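Long-range contacts in GH62 arabinofuranosidase (Podospora anserina, PDB 4N4B), which hydrolyses terminal non-reducing alpha-L-arabinofuranoside residues from alpha-L-arabinosides and probably acts on the arabinose side groups of xylan: residues Ala217-Ser222 and His285-Arg290; Pro50-Ile55 and Arg306-Gly311; Gln106-Ala111 and Glu296-Asp301. All blocks are in the same frame, centred on the assembly; numbering follows the deposited sequence.

Contact 1: residues Ala217-Ser222 and His285-Arg290; sequences AACVYS and HGEIIR. With CA (calcium ion), chain B.
H285 lays one imidazole face over A217, whose CB is 3.6 Å from the ring centroid in a CH-pi contact. CG of H285, anti to the backbone N (chi1 -160°), turns the ring toward the calcium ion, which NE2 binds at 2.2 Å; five waters are its other ligands, and ND1 bonds a bound Tris. A water links G286 N to A217 O. E287 passes its CG 3.4 Å from Y221 OH. E287 OE1 accepts R290 NH2 at 3.0 Å in a salt bridge, in the guanidinium plane but on the syn side and tilted out of the carboxylate plane. I288 N donates to Y221 OH (2.9 Å, 148°), while I288 CD1 packs 3.7 Å from Y221 CE2. R290 brings CD to the edge of the tyrosine ring; its NH2 also bonds V107 O. One water accepts from Y221 OH and R290 NE and donates to E287 OE1 and I288 O. A phenylalanine for Y221 would probably leave the I288 N-H without its acceptor and that water short of a donor. Both strands are innermost in neighbouring propeller blades, nearly parallel (11°): 217-222 pairs outward with 228-235, E287 is backbone-bonded to M308 of strand 306-311, and W167 meets the Y221 ring edge-to-face.

Contact 2: residues Pro50-Ile55 and Arg306-Gly311; sequences PTIILI and RFMYQG
M308 reaches straight out from its strand into the notch between P50 and I52. Its CG stands anti to the backbone N (chi1 -161°) and the chain stays extended to the methyl group, so that M308 SD arrives 3.8 Å from P50 CB and 3.9 Å from I52 CD1. The two partners meet it at different slants: the proline ring lies obliquely to the thioether chain, whereas the I52 side chain crosses it at about a right angle. Nearer the backbone, I52 CG2 touches M308 CB at 4.0 Å, and P50 CG rests 3.8 Å from M308 O. No hydrogen bond joins 50-55 to 306-311, although the strands are roughly antiparallel (158°) with axes 7.4 Å apart. They belong to different blades of the five-bladed beta-propeller of GH62: 46-55 is the inner strand of one, and 306-311 lies one strand out from 286-288 in the blade that also takes in the N-terminal strand 28-30. P50, I52 and L54 on one strand and R306 and M308 on the other turn toward each other, so side chains join the two blades. F329 and L327 of strand 326-332 add to the apolar surroundings, on M308 and P50 respectively. At the other end, L54 and R306 cross at about a right angle. The R306 chain bends at chi2 (91°) and again further out, which turns the guanidinium edge toward the leucine, with R306 NH2 3.6 Å from L54 CD2 and the methyl in the guanidinium plane. The charged group is held instead by N304 O, bonded to NH1, with D291 a long, weak ion-pair partner.

Contact 3: residues Gln106-Ala111 and Glu296-Asp301; sequences QVFWFA and EKLLID
E296 pushes its side chain in between F108, F110 and A111. E296 CB comes first: it lies 3.8 Å from F110 CD1, at the edge of that ring and near its plane, and 3.9 Å from F108 CD1. CG of E296 sits between the backbone N and the carbonyl carbon (chi1 74°), which leaves it beside the same side of the ring, 4.0 Å from F110 CE1. A second bend at chi2 then carries the carboxylate on toward the end of the strand. Its plane is steeply tilted to both phenyl rings, by 56° to F108 and 61° to F110. E296 OE1 ends beside A111, whose N donates to it at 3.0 Å in a nearly straight bond that arrives from above the carboxylate plane. E296 OE1 also lies 3.2 Å from W109 O, a meeting of two acceptors that the bond from A111 probably helps to offset. Two residues on, L298 and Q106 approach from opposite directions, L298 CD1 lying 3.7 Å from Q106 NE2, while Q106 OE1 is bonded to V168 N. L298 CD2 also reaches F108 CB, at a looser 4.4 Å. Around the F110 ring stand F196, H113 and Y117, and E296 pairs through its backbone with C170. The loop 296-301 follows the short inner strand 286-288 and runs past the ends of the inner strands of other blades, S222 included, so it probably covers the end of the central channel of this beta-propeller away from the calcium ion.

Residues 285-290 of contact 1 lie at the hub. Their I289 N is 2.8 Å from R306 O and their R290 O 2.9 Å from L54 N, probable hydrogen bonds that tie them to both strands of contact 2, whose centre is about 8 Å from that of contact 1. Contact 3, centred about 10 Å from contact 1, is reached through S222 OG, 2.8 Å from K297 O and probably hydrogen-bonded to it. T51 OG1, 3.0 Å from V107 N, joins contacts 2 and 3. All three approach the calcium site: H285 binds the ion, and the side chains of P50 and Q106 come within about 7 and 6 Å of it.

Contact 1: residues Ala217-Ser222 and His285-Arg290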
loop_
_atom_site.group_PDB
_atom_site.type_symbol
_atom_site.label_atom_id
_atom_site.label_comp_id
_atom_site.label_asym_id
_atom_site.label_seq_id
_atom_site.Cartn_x
_atom_site.Cartn_y
_atom_site.Cartn_z
ATOM N N ALA A 217 -3.466 4.380 4.073
ATOM C CA ALA A 217 -3.200 3.438 2.955
ATOM C C ALA A 217 -3.073 4.102 1.614
ATOM O O ALA A 217 -3.662 3.698 0.610
ATOM C CB ALA A 217 -4.235 2.356 2.980
ATOM N N ALA A 218 -2.371 5.239 1.555
ATOM C CA ALA A 218 -2.177 5.933 0.279
ATOM C C ALA A 218 -1.369 5.086 -0.698
ATOM O O ALA A 218 -0.438 4.351 -0.305
ATOM C CB ALA A 218 -1.533 7.267 0.508
ATOM N N CYS A 219 -1.715 5.252 -1.971
ATOM C CA CYS A 219 -0.894 4.865 -3.114
ATOM C C CYS A 219 -0.732 6.047 -4.063
ATOM O O CYS A 219 -1.718 6.752 -4.284
ATOM C CB CYS A 219 -1.450 3.713 -3.948
ATOM S SG CYS A 219 -1.918 2.188 -3.061
ATOM N N VAL A 220 0.473 6.291 -4.534
ATOM C CA VAL A 220 0.727 7.351 -5.581
ATOM C C VAL A 220 1.455 6.667 -6.735
ATOM O O VAL A 220 2.556 6.161 -6.513
ATOM C CB VAL A 220 1.479 8.543 -5.003
ATOM C CG1 VAL A 220 1.511 9.619 -6.078
ATOM C CG2 VAL A 220 0.776 9.001 -3.689
ATOM N N TYR A 221 0.834 6.686 -7.896
ATOM C CA TYR A 221 1.379 6.042 -9.079
ATOM C C TYR A 221 1.592 7.040 -10.212
ATOM O O TYR A 221 0.858 8.006 -10.309
ATOM C CB TYR A 221 0.438 4.971 -9.554
ATOM C CG TYR A 221 0.208 3.811 -8.625
ATOM C CD1 TYR A 221 1.231 2.958 -8.399
ATOM C CD2 TYR A 221 -1.001 3.638 -7.985
ATOM C CE1 TYR A 221 1.130 1.887 -7.550
ATOM C CE2 TYR A 221 -1.153 2.515 -7.111
ATOM C CZ TYR A 221 -0.099 1.665 -6.928
ATOM O OH TYR A 221 -0.219 0.562 -6.096
ATOM N N SER A 222 2.537 6.714 -11.051
ATOM C CA SER A 222 2.664 7.416 -12.324
ATOM C C SER A 222 1.968 6.643 -13.411
ATOM O O SER A 222 1.760 5.437 -13.391
ATOM C CB SER A 222 4.122 7.627 -12.691
ATOM O OG SER A 222 4.840 6.452 -12.927
ATOM N N HIS A 285 -6.756 -1.652 2.430
ATOM C CA HIS A 285 -5.339 -1.481 2.124
ATOM C C HIS A 285 -4.800 -2.499 1.121
ATOM O O HIS A 285 -4.645 -3.620 1.411
ATOM C CB HIS A 285 -4.513 -1.566 3.436
ATOM C CG HIS A 285 -3.146 -0.952 3.346
ATOM N ND1 HIS A 285 -2.542 -0.298 4.388
ATOM C CD2 HIS A 285 -2.234 -0.984 2.353
ATOM C CE1 HIS A 285 -1.348 0.108 4.007
ATOM N NE2 HIS A 285 -1.142 -0.281 2.768
ATOM N N GLY A 286 -4.415 -1.994 -0.036
ATOM C CA GLY A 286 -3.879 -2.815 -1.101
ATOM C C GLY A 286 -2.916 -2.073 -2.016
ATOM O O GLY A 286 -2.473 -1.027 -1.727
ATOM N N GLU A 287 -2.665 -2.676 -3.164
ATOM C CA GLU A 287 -1.720 -2.120 -4.152
ATOM C C GLU A 287 -2.056 -2.658 -5.523
ATOM O O GLU A 287 -2.440 -3.805 -5.661
ATOM C CB GLU A 287 -0.270 -2.426 -3.829
ATOM C CG GLU A 287 0.579 -1.265 -3.281
ATOM C CD GLU A 287 2.074 -1.526 -3.199
ATOM O OE1 GLU A 287 2.593 -2.163 -4.195
ATOM O OE2 GLU A 287 2.690 -1.196 -2.169
ATOM N N ILE A 288 -1.839 -1.805 -6.562
ATOM C CA ILE A 288 -1.922 -2.253 -7.952
ATOM C C ILE A 288 -0.727 -3.147 -8.310
ATOM O O ILE A 288 0.429 -2.809 -7.960
ATOM C CB ILE A 288 -2.033 -1.015 -8.859
ATOM C CG1 ILE A 288 -3.313 -0.221 -8.605
ATOM C CG2 ILE A 288 -1.887 -1.431 -10.364
ATOM C CD1 ILE A 288 -3.528 1.034 -9.465
ATOM N N ILE A 289 -0.987 -4.205 -9.028
ATOM C CA ILE A 289 0.103 -5.036 -9.448
ATOM C C ILE A 289 0.969 -4.275 -10.462
ATOM O O ILE A 289 0.543 -3.920 -11.476
ATOM C CB ILE A 289 -0.390 -6.350 -10.054
ATOM C CG1 ILE A 289 -1.230 -7.153 -9.058
ATOM C CG2 ILE A 289 0.810 -7.179 -10.443
ATOM C CD1 ILE A 289 -1.681 -8.493 -9.603
ATOM N N ARG A 290 2.201 -4.035 -10.103
ATOM C CA ARG A 290 3.123 -3.376 -10.998
ATOM C C ARG A 290 3.933 -4.425 -11.746
ATOM O O ARG A 290 4.559 -5.243 -11.227
ATOM C CB ARG A 290 4.055 -2.423 -10.221
ATOM C CG ARG A 290 3.389 -1.119 -9.830
ATOM C CD ARG A 290 4.222 -0.390 -8.785
ATOM N NE ARG A 290 4.242 -0.985 -7.444
ATOM C CZ ARG A 290 5.315 -1.264 -6.753
ATOM N NH1 ARG A 290 6.524 -1.089 -7.224
ATOM N NH2 ARG A 290 5.198 -1.783 -5.560
HETATM CA CA CA B . 0.579 0.096 1.427
HETATM O O HOH W 1 -3.531 1.024 -0.150
HETATM O O HOH W 2 -0.607 1.452 0.368
HETATM O O HOH W 3 1.749 -1.171 -6.374
HETATM O O HOH W 4 -0.246 -1.382 0.036
HETATM O O HOH W 5 2.288 0.182 0.149
HETATM O O HOH W 6 1.586 -1.585 2.448
HETATM O O HOH W 7 1.269 1.433 2.721
#

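Contact 2: residues Pro50-Ile55 and Arg306-Gly311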
loop_
_atom_site.group_PDB
_atom_site.type_symbol
_atom_site.label_atom_id
_atom_site.label_comp_id
_atom_site.label_asym_id
_atom_site.label_seq_id
_atom_site.Cartn_x
_atom_site.Cartn_y
_atom_site.Cartn_z
ATOM N N PRO A 50 -0.828 -5.393 1.488
ATOM C CA PRO A 50 0.230 -5.909 0.546
ATOM C C PRO A 50 0.849 -4.879 -0.351
ATOM O O PRO A 50 0.230 -3.879 -0.744
ATOM C CB PRO A 50 -0.522 -6.913 -0.258
ATOM C CG PRO A 50 -1.950 -6.417 -0.262
ATOM C CD PRO A 50 -2.141 -5.964 1.155
ATOM N N THR A 51 2.103 -5.156 -0.667
ATOM C CA THR A 51 2.801 -4.544 -1.861
ATOM C C THR A 51 3.083 -5.691 -2.764
ATOM O O THR A 51 3.473 -6.778 -2.366
ATOM C CB THR A 51 4.055 -3.813 -1.373
ATOM O OG1 THR A 51 4.705 -3.184 -2.518
ATOM C CG2 THR A 51 5.077 -4.635 -0.725
ATOM N N ILE A 52 2.895 -5.448 -4.081
ATOM C CA ILE A 52 3.013 -6.555 -5.068
ATOM C C ILE A 52 3.563 -6.043 -6.383
ATOM O O ILE A 52 3.082 -5.079 -6.968
ATOM C CB ILE A 52 1.625 -7.223 -5.245
ATOM C CG1 ILE A 52 1.729 -8.322 -6.276
ATOM C CG2 ILE A 52 0.536 -6.227 -5.549
ATOM C CD1 ILE A 52 0.548 -9.257 -6.282
ATOM N N ILE A 53 4.478 -6.838 -6.889
ATOM C CA ILE A 53 5.095 -6.647 -8.228
ATOM C C ILE A 53 5.114 -7.980 -8.904
ATOM O O ILE A 53 4.986 -9.015 -8.358
ATOM C CB ILE A 53 6.471 -5.947 -8.176
ATOM C CG1 ILE A 53 7.451 -6.841 -7.530
ATOM C CG2 ILE A 53 6.409 -4.597 -7.536
ATOM C CD1 ILE A 53 8.890 -6.339 -7.592
ATOM N N LEU A 54 5.207 -7.862 -10.247
ATOM C CA LEU A 54 5.169 -8.994 -11.181
ATOM C C LEU A 54 6.387 -8.879 -12.079
ATOM O O LEU A 54 6.599 -7.884 -12.705
ATOM C CB LEU A 54 3.876 -8.998 -11.979
ATOM C CG LEU A 54 3.685 -10.102 -13.016
ATOM C CD1 LEU A 54 3.782 -11.440 -12.414
ATOM C CD2 LEU A 54 2.349 -9.938 -13.720
ATOM N N ILE A 55 7.200 -9.911 -12.063
ATOM C CA ILE A 55 8.471 -9.949 -12.893
ATOM C C ILE A 55 8.381 -11.259 -13.711
ATOM O O ILE A 55 8.488 -12.343 -13.198
ATOM C CB ILE A 55 9.684 -9.975 -12.029
ATOM C CG1 ILE A 55 9.716 -8.757 -11.051
ATOM C CG2 ILE A 55 10.953 -10.006 -12.909
ATOM C CD1 ILE A 55 10.848 -8.789 -10.064
ATOM N N ARG A 306 -4.937 -4.580 -11.894
ATOM C CA ARG A 306 -5.398 -5.523 -10.908
ATOM C C ARG A 306 -4.813 -5.017 -9.585
ATOM O O ARG A 306 -3.692 -4.451 -9.518
ATOM C CB ARG A 306 -4.806 -6.892 -11.214
ATOM C CG ARG A 306 -5.250 -7.529 -12.573
ATOM C CD ARG A 306 -4.326 -7.179 -13.665
ATOM N NE ARG A 306 -3.085 -7.939 -13.524
ATOM C CZ ARG A 306 -1.886 -7.592 -13.978
ATOM N NH1 ARG A 306 -1.664 -6.403 -14.659
ATOM N NH2 ARG A 306 -0.898 -8.417 -13.783
ATOM N N PHE A 307 -5.589 -5.183 -8.534
ATOM C CA PHE A 307 -5.328 -4.534 -7.226
ATOM C C PHE A 307 -5.423 -5.642 -6.163
ATOM O O PHE A 307 -6.516 -6.264 -6.000
ATOM C CB PHE A 307 -6.307 -3.422 -6.997
ATOM C CG PHE A 307 -6.131 -2.613 -5.729
ATOM C CD1 PHE A 307 -5.212 -1.568 -5.656
ATOM C CD2 PHE A 307 -6.975 -2.801 -4.643
ATOM C CE1 PHE A 307 -5.112 -0.762 -4.543
ATOM C CE2 PHE A 307 -6.873 -2.008 -3.523
ATOM C CZ PHE A 307 -5.910 -0.999 -3.411
ATOM N N MET A 308 -4.318 -6.019 -5.518
ATOM C CA MET A 308 -4.360 -6.937 -4.398
ATOM C C MET A 308 -4.844 -6.151 -3.218
ATOM O O MET A 308 -4.288 -5.094 -2.938
ATOM C CB MET A 308 -2.988 -7.536 -4.164
ATOM C CG MET A 308 -3.077 -8.807 -3.344
ATOM S SD MET A 308 -1.460 -9.475 -2.956
ATOM C CE MET A 308 -1.823 -11.142 -2.534
ATOM N N TYR A 309 -5.835 -6.663 -2.493
ATOM C CA TYR A 309 -6.451 -5.934 -1.376
ATOM C C TYR A 309 -6.706 -6.829 -0.233
ATOM O O TYR A 309 -6.698 -8.051 -0.311
ATOM C CB TYR A 309 -7.695 -5.209 -1.857
ATOM C CG TYR A 309 -8.888 -6.169 -1.991
ATOM C CD1 TYR A 309 -9.044 -7.033 -3.065
ATOM C CD2 TYR A 309 -9.878 -6.212 -1.014
ATOM C CE1 TYR A 309 -10.115 -7.888 -3.192
ATOM C CE2 TYR A 309 -10.984 -7.033 -1.143
ATOM C CZ TYR A 309 -11.062 -7.862 -2.239
ATOM O OH TYR A 309 -12.224 -8.679 -2.336
ATOM N N GLN A 310 -7.020 -6.216 0.901
ATOM C CA GLN A 310 -7.442 -6.948 2.107
ATOM C C GLN A 310 -8.941 -6.742 2.350
ATOM O O GLN A 310 -9.480 -5.645 2.203
ATOM C CB GLN A 310 -6.626 -6.526 3.320
ATOM C CG GLN A 310 -6.817 -5.119 3.768
ATOM C CD GLN A 310 -5.982 -4.779 4.975
ATOM O OE1 GLN A 310 -4.921 -5.311 5.230
ATOM N NE2 GLN A 310 -6.472 -3.787 5.752
ATOM N N GLY A 311 -9.495 -7.838 2.779
ATOM C CA GLY A 311 -10.874 -7.871 3.159
ATOM C C GLY A 311 -11.100 -8.760 4.387
ATOM O O GLY A 311 -10.251 -9.385 4.810
#

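Contact 3: residues Gln106-Ala111 and Glu296-Asp301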
loop_
_atom_site.group_PDB
_atom_site.type_symbol
_atom_site.label_atom_id
_atom_site.label_comp_id
_atom_site.label_asym_id
_atom_site.label_seq_id
_atom_site.Cartn_x
_atom_site.Cartn_y
_atom_site.Cartn_z
ATOM N N GLN A 106 6.190 -1.387 1.187
ATOM C CA GLN A 106 6.176 -0.961 -0.222
ATOM C C GLN A 106 7.521 -1.389 -0.807
ATOM O O GLN A 106 8.551 -1.019 -0.278
ATOM C CB GLN A 106 5.971 0.539 -0.414
ATOM C CG GLN A 106 5.950 0.986 -1.835
ATOM C CD GLN A 106 6.336 2.451 -1.999
ATOM O OE1 GLN A 106 7.076 3.022 -1.187
ATOM N NE2 GLN A 106 5.913 3.002 -3.120
ATOM N N VAL A 107 7.468 -2.149 -1.916
ATOM C CA VAL A 107 8.700 -2.573 -2.589
ATOM C C VAL A 107 8.881 -1.948 -3.941
ATOM O O VAL A 107 7.953 -1.870 -4.710
ATOM C CB VAL A 107 8.777 -4.119 -2.672
ATOM C CG1 VAL A 107 7.802 -4.726 -3.632
ATOM C CG2 VAL A 107 10.212 -4.598 -2.980
ATOM N N PHE A 108 10.120 -1.583 -4.255
ATOM C CA PHE A 108 10.495 -1.094 -5.600
ATOM C C PHE A 108 11.982 -1.226 -5.769
ATOM O O PHE A 108 12.759 -1.237 -4.828
ATOM C CB PHE A 108 10.014 0.376 -5.815
ATOM C CG PHE A 108 10.549 1.334 -4.827
ATOM C CD1 PHE A 108 11.710 2.044 -4.987
ATOM C CD2 PHE A 108 9.809 1.596 -3.660
ATOM C CE1 PHE A 108 12.182 2.928 -4.038
ATOM C CE2 PHE A 108 10.291 2.440 -2.677
ATOM C CZ PHE A 108 11.484 3.091 -2.874
ATOM N N TRP A 109 12.368 -1.281 -7.055
ATOM C CA TRP A 109 13.818 -1.220 -7.427
ATOM C C TRP A 109 14.244 0.221 -7.502
ATOM O O TRP A 109 13.605 1.009 -8.185
ATOM C CB TRP A 109 13.953 -1.888 -8.806
ATOM C CG TRP A 109 15.349 -1.894 -9.399
ATOM C CD1 TRP A 109 15.687 -1.173 -10.518
ATOM C CD2 TRP A 109 16.454 -2.624 -8.971
ATOM N NE1 TRP A 109 16.966 -1.481 -10.811
ATOM C CE2 TRP A 109 17.505 -2.342 -9.930
ATOM C CE3 TRP A 109 16.686 -3.532 -7.984
ATOM C CZ2 TRP A 109 18.710 -3.018 -9.882
ATOM C CZ3 TRP A 109 17.929 -4.167 -7.887
ATOM C CH2 TRP A 109 18.951 -3.838 -8.831
ATOM N N PHE A 110 15.317 0.572 -6.811
ATOM C CA PHE A 110 15.815 1.977 -6.895
ATOM C C PHE A 110 17.037 1.930 -7.823
ATOM O O PHE A 110 18.150 1.501 -7.439
ATOM C CB PHE A 110 16.148 2.504 -5.540
ATOM C CG PHE A 110 16.513 3.965 -5.572
ATOM C CD1 PHE A 110 15.591 4.911 -5.871
ATOM C CD2 PHE A 110 17.824 4.390 -5.267
ATOM C CE1 PHE A 110 15.912 6.256 -5.936
ATOM C CE2 PHE A 110 18.149 5.697 -5.335
ATOM C CZ PHE A 110 17.240 6.638 -5.711
ATOM N N ALA A 111 16.740 2.314 -9.047
ATOM C CA ALA A 111 17.737 2.113 -10.132
ATOM C C ALA A 111 19.071 2.845 -9.881
ATOM O O ALA A 111 20.091 2.164 -10.080
ATOM C CB ALA A 111 17.077 2.480 -11.450
ATOM N N GLU A 296 11.481 2.989 -9.060
ATOM C CA GLU A 296 11.057 4.089 -8.239
ATOM C C GLU A 296 10.070 5.059 -8.849
ATOM O O GLU A 296 9.626 5.898 -8.143
ATOM C CB GLU A 296 12.279 4.847 -7.660
ATOM C CG GLU A 296 13.056 5.722 -8.639
ATOM C CD GLU A 296 14.010 5.012 -9.585
ATOM O OE1 GLU A 296 14.194 3.839 -9.516
ATOM O OE2 GLU A 296 14.607 5.753 -10.350
ATOM N N LYS A 297 9.810 4.975 -10.152
ATOM C CA LYS A 297 8.801 5.817 -10.707
ATOM C C LYS A 297 7.353 5.342 -10.506
ATOM O O LYS A 297 6.431 6.075 -10.707
ATOM C CB LYS A 297 8.999 5.968 -12.243
ATOM C CG LYS A 297 10.363 6.645 -12.609
ATOM C CD LYS A 297 10.374 7.222 -13.999
ATOM C CE LYS A 297 11.540 8.240 -14.070
ATOM N NZ LYS A 297 12.755 7.443 -13.962
ATOM N N LEU A 298 7.230 4.097 -9.976
ATOM C CA LEU A 298 5.868 3.546 -9.550
ATOM C C LEU A 298 4.866 3.679 -10.691
ATOM O O LEU A 298 3.709 4.041 -10.590
ATOM C CB LEU A 298 5.341 4.242 -8.260
ATOM C CG LEU A 298 5.858 3.703 -6.949
ATOM C CD1 LEU A 298 5.335 2.308 -6.728
ATOM C CD2 LEU A 298 7.364 3.728 -6.725
ATOM N N LEU A 299 5.320 3.295 -11.904
ATOM C CA LEU A 299 4.489 3.300 -13.051
ATOM C C LEU A 299 3.481 2.127 -13.040
ATOM O O LEU A 299 3.852 0.964 -12.767
ATOM C CB LEU A 299 5.370 3.171 -14.342
ATOM C CG LEU A 299 4.617 3.223 -15.698
ATOM C CD1 LEU A 299 3.908 4.469 -15.965
ATOM C CD2 LEU A 299 5.587 2.903 -16.907
ATOM N N ILE A 300 2.251 2.390 -13.453
ATOM C CA ILE A 300 1.197 1.349 -13.673
ATOM C C ILE A 300 0.756 1.317 -15.131
ATOM O O ILE A 300 0.977 2.300 -15.894
ATOM C CB ILE A 300 0.025 1.529 -12.736
ATOM C CG1 ILE A 300 -0.690 2.862 -13.002
ATOM C CG2 ILE A 300 0.548 1.338 -11.304
ATOM C CD1 ILE A 300 -2.029 2.971 -12.309
ATOM N N ASP A 301 0.087 0.230 -15.510
ATOM C CA ASP A 301 -0.560 0.123 -16.812
ATOM C C ASP A 301 -2.072 0.262 -16.640
ATOM O O ASP A 301 -2.743 -0.664 -16.181
ATOM C CB ASP A 301 -0.221 -1.213 -17.473
ATOM C CG ASP A 301 -0.982 -1.433 -18.765
ATOM O OD1 ASP A 301 -1.672 -0.496 -19.218
ATOM O OD2 ASP A 301 -0.890 -2.544 -19.329
#